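Long-range contacts in probable TonB-dependent siderophore receptor PiuA (Acinetobacter baumannii, PDB 5FP1), which probably carries out the first step of iron uptake by binding iron-chelating siderophores at the outer membrane: residues A[229-234]-A[701-706]; A[251-256]-A[687-692]; A[645-650]-A[661-666]. One frame throughout, in Å; residues are numbered along the deposited sequence.

Contact 1: residues A[229-234]-A[701-706]; sequences KPDSGI and YATEAE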
loop_
_atom_site.group_PDB
_atom_site.type_symbol
_atom_site.label_atom_id
_atom_site.label_comp_id
_atom_site.label_asym_id
_atom_site.label_seq_id
_atom_site.Cartn_x
_atom_site.Cartn_y
_atom_site.Cartn_z
ATOM N N LYS A 229 15.133 11.795 -6.994
ATOM C CA LYS A 229 14.614 12.644 -8.063
ATOM C C LYS A 229 13.312 11.925 -8.500
ATOM O O LYS A 229 13.373 10.852 -9.045
ATOM C CB LYS A 229 15.606 12.760 -9.226
ATOM C CG LYS A 229 16.895 13.519 -8.905
ATOM C CD LYS A 229 16.532 14.930 -8.453
ATOM C CE LYS A 229 17.719 15.875 -8.255
ATOM N NZ LYS A 229 17.178 17.221 -7.883
ATOM N N PRO A 230 12.141 12.508 -8.203
ATOM C CA PRO A 230 10.893 11.739 -8.290
ATOM C C PRO A 230 10.388 11.558 -9.714
ATOM O O PRO A 230 10.640 12.380 -10.601
ATOM C CB PRO A 230 9.899 12.596 -7.480
ATOM C CG PRO A 230 10.409 13.992 -7.638
ATOM C CD PRO A 230 11.918 13.854 -7.638
ATOM N N ASP A 231 9.666 10.479 -9.933
ATOM C CA ASP A 231 9.098 10.208 -11.223
ATOM C C ASP A 231 8.025 11.201 -11.596
ATOM O O ASP A 231 7.438 11.893 -10.742
ATOM C CB ASP A 231 8.535 8.783 -11.263
ATOM C CG ASP A 231 8.483 8.210 -12.689
ATOM O OD1 ASP A 231 8.895 8.898 -13.653
ATOM O OD2 ASP A 231 8.012 7.072 -12.817
ATOM N N SER A 232 7.819 11.290 -12.899
ATOM C CA SER A 232 6.738 12.025 -13.497
ATOM C C SER A 232 5.795 10.961 -14.063
ATOM O O SER A 232 5.599 9.889 -13.475
ATOM C CB SER A 232 7.276 12.960 -14.593
ATOM O OG SER A 232 6.257 13.786 -15.160
ATOM N N GLY A 233 5.211 11.232 -15.205
ATOM C CA GLY A 233 4.345 10.267 -15.847
ATOM C C GLY A 233 4.225 10.564 -17.329
ATOM O O GLY A 233 4.973 11.395 -17.850
ATOM N N ILE A 234 3.285 9.890 -17.988
ATOM C CA ILE A 234 3.015 10.078 -19.415
ATOM C C ILE A 234 1.605 10.645 -19.558
ATOM O O ILE A 234 0.632 10.100 -18.975
ATOM C CB ILE A 234 3.169 8.772 -20.202
ATOM C CG1 ILE A 234 4.538 8.147 -19.957
ATOM C CG2 ILE A 234 2.909 8.997 -21.694
ATOM C CD1 ILE A 234 5.726 9.013 -20.365
ATOM N N TYR A 701 -2.509 12.181 -16.408
ATOM C CA TYR A 701 -1.384 11.297 -16.680
ATOM C C TYR A 701 -1.521 9.922 -16.081
ATOM O O TYR A 701 -2.363 9.660 -15.198
ATOM C CB TYR A 701 -0.072 11.927 -16.187
ATOM C CG TYR A 701 0.137 11.780 -14.701
ATOM C CD1 TYR A 701 -0.438 12.668 -13.796
ATOM C CD2 TYR A 701 0.894 10.733 -14.195
ATOM C CE1 TYR A 701 -0.289 12.493 -12.419
ATOM C CE2 TYR A 701 1.099 10.588 -12.844
ATOM C CZ TYR A 701 0.511 11.465 -11.949
ATOM O OH TYR A 701 0.729 11.267 -10.590
ATOM N N ALA A 702 -0.682 9.034 -16.594
ATOM C CA ALA A 702 -0.478 7.708 -16.039
ATOM C C ALA A 702 0.998 7.468 -15.784
ATOM O O ALA A 702 1.860 8.082 -16.412
ATOM C CB ALA A 702 -0.999 6.661 -16.977
ATOM N N THR A 703 1.301 6.537 -14.892
ATOM C CA THR A 703 2.674 6.279 -14.505
ATOM C C THR A 703 3.156 5.058 -15.256
ATOM O O THR A 703 2.544 3.989 -15.183
ATOM C CB THR A 703 2.784 6.005 -12.987
ATOM O OG1 THR A 703 2.326 7.155 -12.270
ATOM C CG2 THR A 703 4.206 5.693 -12.555
ATOM N N GLU A 704 4.265 5.215 -15.967
ATOM C CA GLU A 704 4.898 4.106 -16.658
ATOM C C GLU A 704 5.645 3.172 -15.715
ATOM O O GLU A 704 6.358 3.591 -14.797
ATOM C CB GLU A 704 5.835 4.656 -17.763
ATOM C CG GLU A 704 6.321 3.638 -18.785
ATOM C CD GLU A 704 7.177 4.283 -19.885
ATOM O OE1 GLU A 704 7.110 5.524 -20.066
ATOM O OE2 GLU A 704 7.918 3.550 -20.562
ATOM N N ALA A 705 5.492 1.867 -15.934
ATOM C CA ALA A 705 6.274 0.892 -15.195
ATOM C C ALA A 705 7.721 0.934 -15.656
ATOM O O ALA A 705 8.035 1.416 -16.743
ATOM C CB ALA A 705 5.703 -0.508 -15.395
ATOM N N GLU A 706 8.606 0.473 -14.792
ATOM C CA GLU A 706 10.011 0.374 -15.107
ATOM C C GLU A 706 10.225 -0.586 -16.291
ATOM O O GLU A 706 9.441 -1.528 -16.485
ATOM C CB GLU A 706 10.748 -0.196 -13.898
ATOM C CG GLU A 706 10.387 -1.648 -13.705
ATOM C CD GLU A 706 10.957 -2.282 -12.455
ATOM O OE1 GLU A 706 11.690 -1.583 -11.703
ATOM O OE2 GLU A 706 10.678 -3.496 -12.249
HETATM O O HOH W 1 6.130 7.413 -15.577
HETATM O O HOH W 2 4.317 8.830 -11.357
#
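Ile234 and Ala702 form an antiparallel hydrogen-bonded pair. Ile234 N donates to Ala702 O over 2.8 Å, nearly straight at 173°. Ala702 N answers by donating to Ile234 O at 2.9 Å.

Tyr701 lies beside this pair. Tyr701 CB rests 3.4 Å from Ile234 O. Chi1 of 80° sets CG between the backbone N and the carbonyl carbon, which starts the ring on the side of Gly233. Further out, Tyr701 CD2 comes to 3.9 Å from Gly233 CA, which meets the ring obliquely. Gly233 has no side chain, and its bare CA also sits close to Ala702 O. At the tip, Tyr701 OH leaves the segments and hydrogen-bonds to Gly75 O in the plug domain. Ala74 and Pro304 also touch this side chain.

Across the pair from the ring, Glu704 approaches Ile234. Its chain is extended, and Glu704 OE1 comes to 3.7 Å from Ile234 CG1. Both carboxylate oxygens have polar partners beyond the pair; OE2 accepts a hydrogen bond from Gly254 N.

Before Gly233 the backbones part and water fills in. One water donates to Ser232 O and accepts from Glu704 N at 2.9 Å. A second water donates to Ser232 O at 2.7 Å and hydrogen-bonds to Thr703 OG1 at 2.8 Å. Asp231 OD2 forms a salt bridge with Lys189, which also bonds to Glu704 O.

The contact makes a three-stranded sheet with strand 693-696, built from two loops of the barrel. Its chemistry combines two direct backbone bonds with waters that serve the polar groups left beyond the backbone pair. Lys189 would be expected to balance the charge of Asp231, and the Gly254 N-H is one of the polar partners that would help offset burial of the Glu704 carboxylate.

Contact 2: residues A[251-256]-A[687-692]; sequences VKQGTY and LSDKRY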
loop_
_atom_site.group_PDB
_atom_site.type_symbol
_atom_site.label_atom_id
_atom_site.label_comp_id
_atom_site.label_asym_id
_atom_site.label_seq_id
_atom_site.Cartn_x
_atom_site.Cartn_y
_atom_site.Cartn_z
ATOM N N VAL A 251 4.707 8.016 -27.023
ATOM C CA VAL A 251 6.035 8.579 -26.982
ATOM C C VAL A 251 6.983 7.461 -26.622
ATOM O O VAL A 251 6.561 6.384 -26.178
ATOM C CB VAL A 251 6.163 9.711 -25.952
ATOM C CG1 VAL A 251 5.235 10.848 -26.330
ATOM C CG2 VAL A 251 5.804 9.200 -24.556
ATOM N N LYS A 252 8.264 7.707 -26.837
ATOM C CA LYS A 252 9.271 6.672 -26.636
ATOM C C LYS A 252 9.233 6.110 -25.212
ATOM O O LYS A 252 9.091 6.850 -24.240
ATOM C CB LYS A 252 10.650 7.235 -26.890
ATOM C CG LYS A 252 11.734 6.179 -27.038
ATOM C CD LYS A 252 13.091 6.830 -27.289
ATOM C CE LYS A 252 14.188 5.779 -27.342
ATOM N NZ LYS A 252 15.509 6.387 -27.670
ATOM N N GLN A 253 9.386 4.804 -25.106
ATOM C CA GLN A 253 9.449 4.140 -23.820
ATOM C C GLN A 253 10.499 4.808 -22.940
ATOM O O GLN A 253 11.576 5.162 -23.402
ATOM C CB GLN A 253 9.779 2.646 -24.029
ATOM C CG GLN A 253 9.842 1.847 -22.747
ATOM C CD GLN A 253 10.023 0.361 -22.964
ATOM O OE1 GLN A 253 10.287 -0.096 -24.068
ATOM N NE2 GLN A 253 9.845 -0.401 -21.909
ATOM N N GLY A 254 10.176 5.015 -21.663
ATOM C CA GLY A 254 11.135 5.584 -20.737
ATOM C C GLY A 254 11.373 7.082 -20.850
ATOM O O GLY A 254 12.301 7.594 -20.270
ATOM N N THR A 255 10.485 7.800 -21.524
ATOM C CA THR A 255 10.581 9.262 -21.596
ATOM C C THR A 255 10.241 9.887 -20.235
ATOM O O THR A 255 9.253 9.507 -19.588
ATOM C CB THR A 255 9.663 9.821 -22.695
ATOM O OG1 THR A 255 10.067 9.289 -23.975
ATOM C CG2 THR A 255 9.715 11.333 -22.732
ATOM N N TYR A 256 11.065 10.830 -19.798
ATOM C CA TYR A 256 10.882 11.498 -18.500
ATOM C C TYR A 256 10.566 12.964 -18.661
ATOM O O TYR A 256 11.367 13.704 -19.241
ATOM C CB TYR A 256 12.151 11.356 -17.670
ATOM C CG TYR A 256 12.125 11.979 -16.293
ATOM C CD1 TYR A 256 11.330 11.463 -15.272
ATOM C CD2 TYR A 256 12.943 13.069 -15.991
ATOM C CE1 TYR A 256 11.353 12.021 -14.002
ATOM C CE2 TYR A 256 12.972 13.626 -14.738
ATOM C CZ TYR A 256 12.183 13.100 -13.729
ATOM O OH TYR A 256 12.232 13.687 -12.471
ATOM N N LEU A 687 11.231 -8.978 -18.301
ATOM C CA LEU A 687 12.081 -9.732 -19.204
ATOM C C LEU A 687 11.826 -9.400 -20.665
ATOM O O LEU A 687 12.744 -9.399 -21.476
ATOM C CB LEU A 687 11.757 -11.207 -18.928
ATOM C CG LEU A 687 12.575 -12.387 -19.362
ATOM C CD1 LEU A 687 14.002 -12.252 -18.868
ATOM C CD2 LEU A 687 11.913 -13.618 -18.762
ATOM N N SER A 688 10.591 -9.105 -21.029
ATOM C CA SER A 688 10.296 -8.737 -22.412
ATOM C C SER A 688 10.399 -7.229 -22.681
ATOM O O SER A 688 10.080 -6.793 -23.765
ATOM C CB SER A 688 8.903 -9.236 -22.815
ATOM O OG SER A 688 7.878 -8.558 -22.097
ATOM N N ASP A 689 10.817 -6.445 -21.689
ATOM C CA ASP A 689 10.920 -4.983 -21.817
ATOM C C ASP A 689 9.592 -4.339 -22.256
ATOM O O ASP A 689 9.533 -3.430 -23.081
ATOM C CB ASP A 689 12.053 -4.598 -22.776
ATOM C CG ASP A 689 12.566 -3.198 -22.533
ATOM O OD1 ASP A 689 12.349 -2.630 -21.424
ATOM O OD2 ASP A 689 13.190 -2.648 -23.462
ATOM N N LYS A 690 8.517 -4.820 -21.674
ATOM C CA LYS A 690 7.189 -4.339 -22.009
ATOM C C LYS A 690 7.013 -2.895 -21.471
ATOM O O LYS A 690 7.362 -2.605 -20.336
ATOM C CB LYS A 690 6.172 -5.265 -21.341
ATOM C CG LYS A 690 4.719 -4.874 -21.497
ATOM C CD LYS A 690 4.228 -5.026 -22.917
ATOM C CE LYS A 690 2.821 -4.484 -22.995
ATOM N NZ LYS A 690 2.179 -4.709 -24.327
ATOM N N ARG A 691 6.479 -2.028 -22.314
ATOM C CA ARG A 691 5.985 -0.709 -21.911
ATOM C C ARG A 691 4.544 -0.835 -21.441
ATOM O O ARG A 691 3.607 -1.111 -22.215
ATOM C CB ARG A 691 6.072 0.283 -23.075
ATOM C CG ARG A 691 5.624 1.714 -22.733
ATOM C CD ARG A 691 5.640 2.578 -24.000
ATOM N NE ARG A 691 5.320 4.003 -23.798
ATOM C CZ ARG A 691 4.180 4.576 -24.149
ATOM N NH1 ARG A 691 3.194 3.863 -24.647
ATOM N NH2 ARG A 691 4.001 5.873 -23.947
ATOM N N TYR A 692 4.366 -0.635 -20.146
ATOM C CA TYR A 692 3.043 -0.649 -19.557
ATOM C C TYR A 692 2.974 0.357 -18.408
ATOM O O TYR A 692 3.981 1.012 -18.065
ATOM C CB TYR A 692 2.643 -2.076 -19.106
ATOM C CG TYR A 692 3.384 -2.637 -17.913
ATOM C CD1 TYR A 692 4.681 -3.120 -18.031
ATOM C CD2 TYR A 692 2.777 -2.678 -16.649
ATOM C CE1 TYR A 692 5.354 -3.624 -16.938
ATOM C CE2 TYR A 692 3.443 -3.162 -15.547
ATOM C CZ TYR A 692 4.720 -3.670 -15.700
ATOM O OH TYR A 692 5.386 -4.162 -14.602
HETATM O O HOH W 3 6.783 6.180 -22.633
HETATM O O HOH W 4 9.834 -2.583 -25.608
HETATM O O HOH W 5 13.303 -0.060 -24.312
#
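The side chains of Gln253 and Arg691 pass in opposite senses, both extended. Chi1 of -179° in Gln253 puts CG anti to the backbone N, and Gln253 CG lies 4.1 Å from Arg691 CB. Gln253 CD lies 4.0 Å from Arg691 CB. The flat ends are turned almost square, with amide and guanidinium planes 80° apart.

Toward Asp689 the flat groups are closer to parallel, the amide and carboxylate planes differing by 28°. Gln253 NE2 donates to Asp689 O at 3.3 Å, and the oxygen lies near the amide plane. The donor, however, stands well above the carbonyl plane. A water joins the side chains, donating to Gln253 OE1 at 3.0 Å and Asp689 OD2 at 2.7 Å. Asp689 OD1 is held by Arg708 N.

At the other end, Val251 O sits over one face of the guanidinium, 3.4 Å from Arg691 NH2, without a hydrogen bond. NH2 bonds instead to Ala249 O. A water at the guanidinium edge accepts from Arg691 NE at 2.9 Å and donates to Lys252 O. That carbonyl also closes the type II turn Lys252-Thr255, taking both Thr255 N and Thr255 OG1.

The contact joins two loops of the barrel, near its surface. One long direct bond and bridging waters make this a largely water-mediated polar contact, with the aliphatic part of Arg691 packing against Gln253.

Contact 3: residues A[645-650]-A[661-666]; sequences VYSDKV and PSYVRY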
loop_
_atom_site.group_PDB
_atom_site.type_symbol
_atom_site.label_atom_id
_atom_site.label_comp_id
_atom_site.label_asym_id
_atom_site.label_seq_id
_atom_site.Cartn_x
_atom_site.Cartn_y
_atom_site.Cartn_z
ATOM N N VAL A 645 2.914 -11.597 -14.685
ATOM C CA VAL A 645 1.916 -10.692 -14.080
ATOM C C VAL A 645 1.038 -10.155 -15.211
ATOM O O VAL A 645 1.551 -9.572 -16.172
ATOM C CB VAL A 645 2.629 -9.514 -13.353
ATOM C CG1 VAL A 645 1.639 -8.463 -12.868
ATOM C CG2 VAL A 645 3.413 -10.045 -12.161
ATOM N N TYR A 646 -0.273 -10.364 -15.099
ATOM C CA TYR A 646 -1.235 -9.912 -16.058
ATOM C C TYR A 646 -2.267 -9.005 -15.395
ATOM O O TYR A 646 -2.776 -9.297 -14.323
ATOM C CB TYR A 646 -1.979 -11.100 -16.678
ATOM C CG TYR A 646 -3.300 -10.715 -17.278
ATOM C CD1 TYR A 646 -3.375 -10.024 -18.489
ATOM C CD2 TYR A 646 -4.489 -11.038 -16.637
ATOM C CE1 TYR A 646 -4.600 -9.655 -19.028
ATOM C CE2 TYR A 646 -5.703 -10.696 -17.177
ATOM C CZ TYR A 646 -5.761 -10.012 -18.367
ATOM O OH TYR A 646 -7.003 -9.681 -18.850
ATOM N N SER A 647 -2.626 -7.950 -16.087
ATOM C CA SER A 647 -3.781 -7.132 -15.715
ATOM C C SER A 647 -4.558 -6.737 -16.944
ATOM O O SER A 647 -3.975 -6.426 -17.989
ATOM C CB SER A 647 -3.326 -5.871 -14.992
ATOM O OG SER A 647 -4.458 -5.094 -14.567
ATOM N N ASP A 648 -5.873 -6.726 -16.832
ATOM C CA ASP A 648 -6.695 -6.096 -17.858
ATOM C C ASP A 648 -6.501 -4.569 -17.762
ATOM O O ASP A 648 -5.804 -4.056 -16.861
ATOM C CB ASP A 648 -8.132 -6.474 -17.650
ATOM C CG ASP A 648 -8.995 -6.307 -18.912
ATOM O OD1 ASP A 648 -8.508 -5.898 -19.991
ATOM O OD2 ASP A 648 -10.180 -6.585 -18.788
ATOM N N LYS A 649 -7.117 -3.852 -18.682
ATOM C CA LYS A 649 -7.083 -2.395 -18.670
ATOM C C LYS A 649 -7.658 -1.781 -17.404
ATOM O O LYS A 649 -8.511 -2.370 -16.726
ATOM C CB LYS A 649 -7.780 -1.843 -19.905
ATOM C CG LYS A 649 -9.263 -2.027 -19.953
ATOM C CD LYS A 649 -9.806 -1.162 -21.088
ATOM C CE LYS A 649 -11.244 -1.493 -21.407
ATOM N NZ LYS A 649 -11.786 -0.539 -22.413
ATOM N N VAL A 650 -7.155 -0.599 -17.054
ATOM C CA VAL A 650 -7.593 0.080 -15.843
ATOM C C VAL A 650 -7.996 1.479 -16.201
ATOM O O VAL A 650 -7.215 2.185 -16.855
ATOM C CB VAL A 650 -6.472 0.113 -14.782
ATOM C CG1 VAL A 650 -6.838 1.018 -13.618
ATOM C CG2 VAL A 650 -6.202 -1.302 -14.279
ATOM N N PRO A 661 -3.808 0.406 -20.946
ATOM C CA PRO A 661 -4.211 -0.885 -21.515
ATOM C C PRO A 661 -3.781 -2.086 -20.699
ATOM O O PRO A 661 -2.926 -1.979 -19.805
ATOM C CB PRO A 661 -3.523 -0.909 -22.894
ATOM C CG PRO A 661 -2.420 0.082 -22.800
ATOM C CD PRO A 661 -2.859 1.128 -21.810
ATOM N N SER A 662 -4.355 -3.240 -21.026
ATOM C CA SER A 662 -3.917 -4.504 -20.457
ATOM C C SER A 662 -2.468 -4.791 -20.772
ATOM O O SER A 662 -1.899 -4.244 -21.717
ATOM C CB SER A 662 -4.761 -5.648 -21.025
ATOM O OG SER A 662 -4.538 -5.756 -22.416
ATOM N N TYR A 663 -1.868 -5.664 -19.987
ATOM C CA TYR A 663 -0.479 -6.039 -20.172
ATOM C C TYR A 663 -0.172 -7.373 -19.499
ATOM O O TYR A 663 -0.863 -7.809 -18.567
ATOM C CB TYR A 663 0.474 -4.975 -19.578
ATOM C CG TYR A 663 0.332 -4.807 -18.072
ATOM C CD1 TYR A 663 1.019 -5.614 -17.198
ATOM C CD2 TYR A 663 -0.530 -3.872 -17.542
ATOM C CE1 TYR A 663 0.878 -5.481 -15.821
ATOM C CE2 TYR A 663 -0.678 -3.728 -16.167
ATOM C CZ TYR A 663 0.012 -4.541 -15.307
ATOM O OH TYR A 663 -0.138 -4.385 -13.923
ATOM N N VAL A 664 0.916 -7.980 -19.959
ATOM C CA VAL A 664 1.590 -9.067 -19.268
ATOM C C VAL A 664 3.069 -8.747 -19.155
ATOM O O VAL A 664 3.699 -8.310 -20.114
ATOM C CB VAL A 664 1.453 -10.392 -20.050
ATOM C CG1 VAL A 664 2.056 -11.523 -19.249
ATOM C CG2 VAL A 664 0.001 -10.671 -20.337
ATOM N N ARG A 665 3.623 -8.967 -17.977
ATOM C CA ARG A 665 5.003 -8.649 -17.666
ATOM C C ARG A 665 5.624 -9.915 -17.127
ATOM O O ARG A 665 5.030 -10.564 -16.264
ATOM C CB ARG A 665 5.073 -7.557 -16.601
ATOM C CG ARG A 665 6.430 -7.391 -15.928
ATOM C CD ARG A 665 6.294 -7.351 -14.413
ATOM N NE ARG A 665 7.579 -7.470 -13.716
ATOM C CZ ARG A 665 8.297 -6.452 -13.269
ATOM N NH1 ARG A 665 7.853 -5.212 -13.398
ATOM N NH2 ARG A 665 9.438 -6.677 -12.641
ATOM N N TYR A 666 6.801 -10.271 -17.641
ATOM C CA TYR A 666 7.518 -11.481 -17.222
ATOM C C TYR A 666 8.758 -11.198 -16.399
ATOM O O TYR A 666 9.416 -10.162 -16.547
ATOM C CB TYR A 666 7.939 -12.276 -18.468
ATOM C CG TYR A 666 6.777 -12.621 -19.350
ATOM C CD1 TYR A 666 5.938 -13.666 -19.034
ATOM C CD2 TYR A 666 6.506 -11.887 -20.484
ATOM C CE1 TYR A 666 4.857 -13.982 -19.836
ATOM C CE2 TYR A 666 5.427 -12.182 -21.281
ATOM C CZ TYR A 666 4.617 -13.242 -20.955
ATOM O OH TYR A 666 3.537 -13.541 -21.751
HETATM O O HOH W 6 -3.813 -2.067 -16.964
#
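Tyr663 lays its ring against Ser647, with Ser647 N over the ring centre. A chi1 of 63° brings Tyr663 CG toward Ser647, and Ser647 CB is 3.6 Å from Tyr663 CZ. With Val645, these two make the tightly packed face of the contact.

The backbones are antiparallel here. Ser647 with Tyr663 and Val645 with Arg665 are hydrogen-bonded pairs, and Tyr646 with Val664 is the non-hydrogen-bonded pair between them. Val645 N donates to Arg665 O at 2.8 Å, and Ser647 N to Tyr663 O at 3.0 Å. Each bond is matched by its reverse. Val645 O also receives a CA-H contact from Val664 CA at 3.1 Å.

On the other face, Tyr646 and Val664 meet more lightly. Val664 CG2 lies at the Tyr646 ring edge, 3.9 Å from Tyr646 CD1. A detergent molecule touches Tyr646, consistent with a face turned toward the membrane.

Beyond Ser647 the regular pairing is interrupted at Asp648 and Lys649; it resumes with Val650 and Val660. Asp648 OD1 is 3.9 Å from Ser662 CB. A water bridges the carbonyls, donating to Asp648 O at 2.8 Å and to Pro661 O at 3.0 Å. Lys649 leads away to Tyr651 OH and the Trp659 ring.

The two strands form a hairpin in the barrel wall. Strand 624-635 pairs along the side of 638-651, through Ala626 with Tyr646. Strand 678-685 pairs with 659-673. Tyr663 stacks on Tyr692, and Arg665, salt-bridged to Asp667, also hydrogen-bonds to Tyr692 OH.

From the N terminus, the chain passes through the plug and first barrel strands to 229-234, where contact 1 opens. Contact 2 opens soon after, at 251-256, in the same long loop between strands 215-226 and 264-279. Most of the barrel follows before contact 3 closes its short hairpin, 645-650 with 661-666. Contact 2 then closes at 687-692 and contact 1 at 701-706. The three are nested: 3 inside 2, and 2 inside 1. Contacts 1 and 2 tie an early barrel loop to the last one, between strands 678-685 and 709-717. Tyr692 O meets Ala705 N between these two, and Leu687 N meets Tyr666 O between contacts 2 and 3.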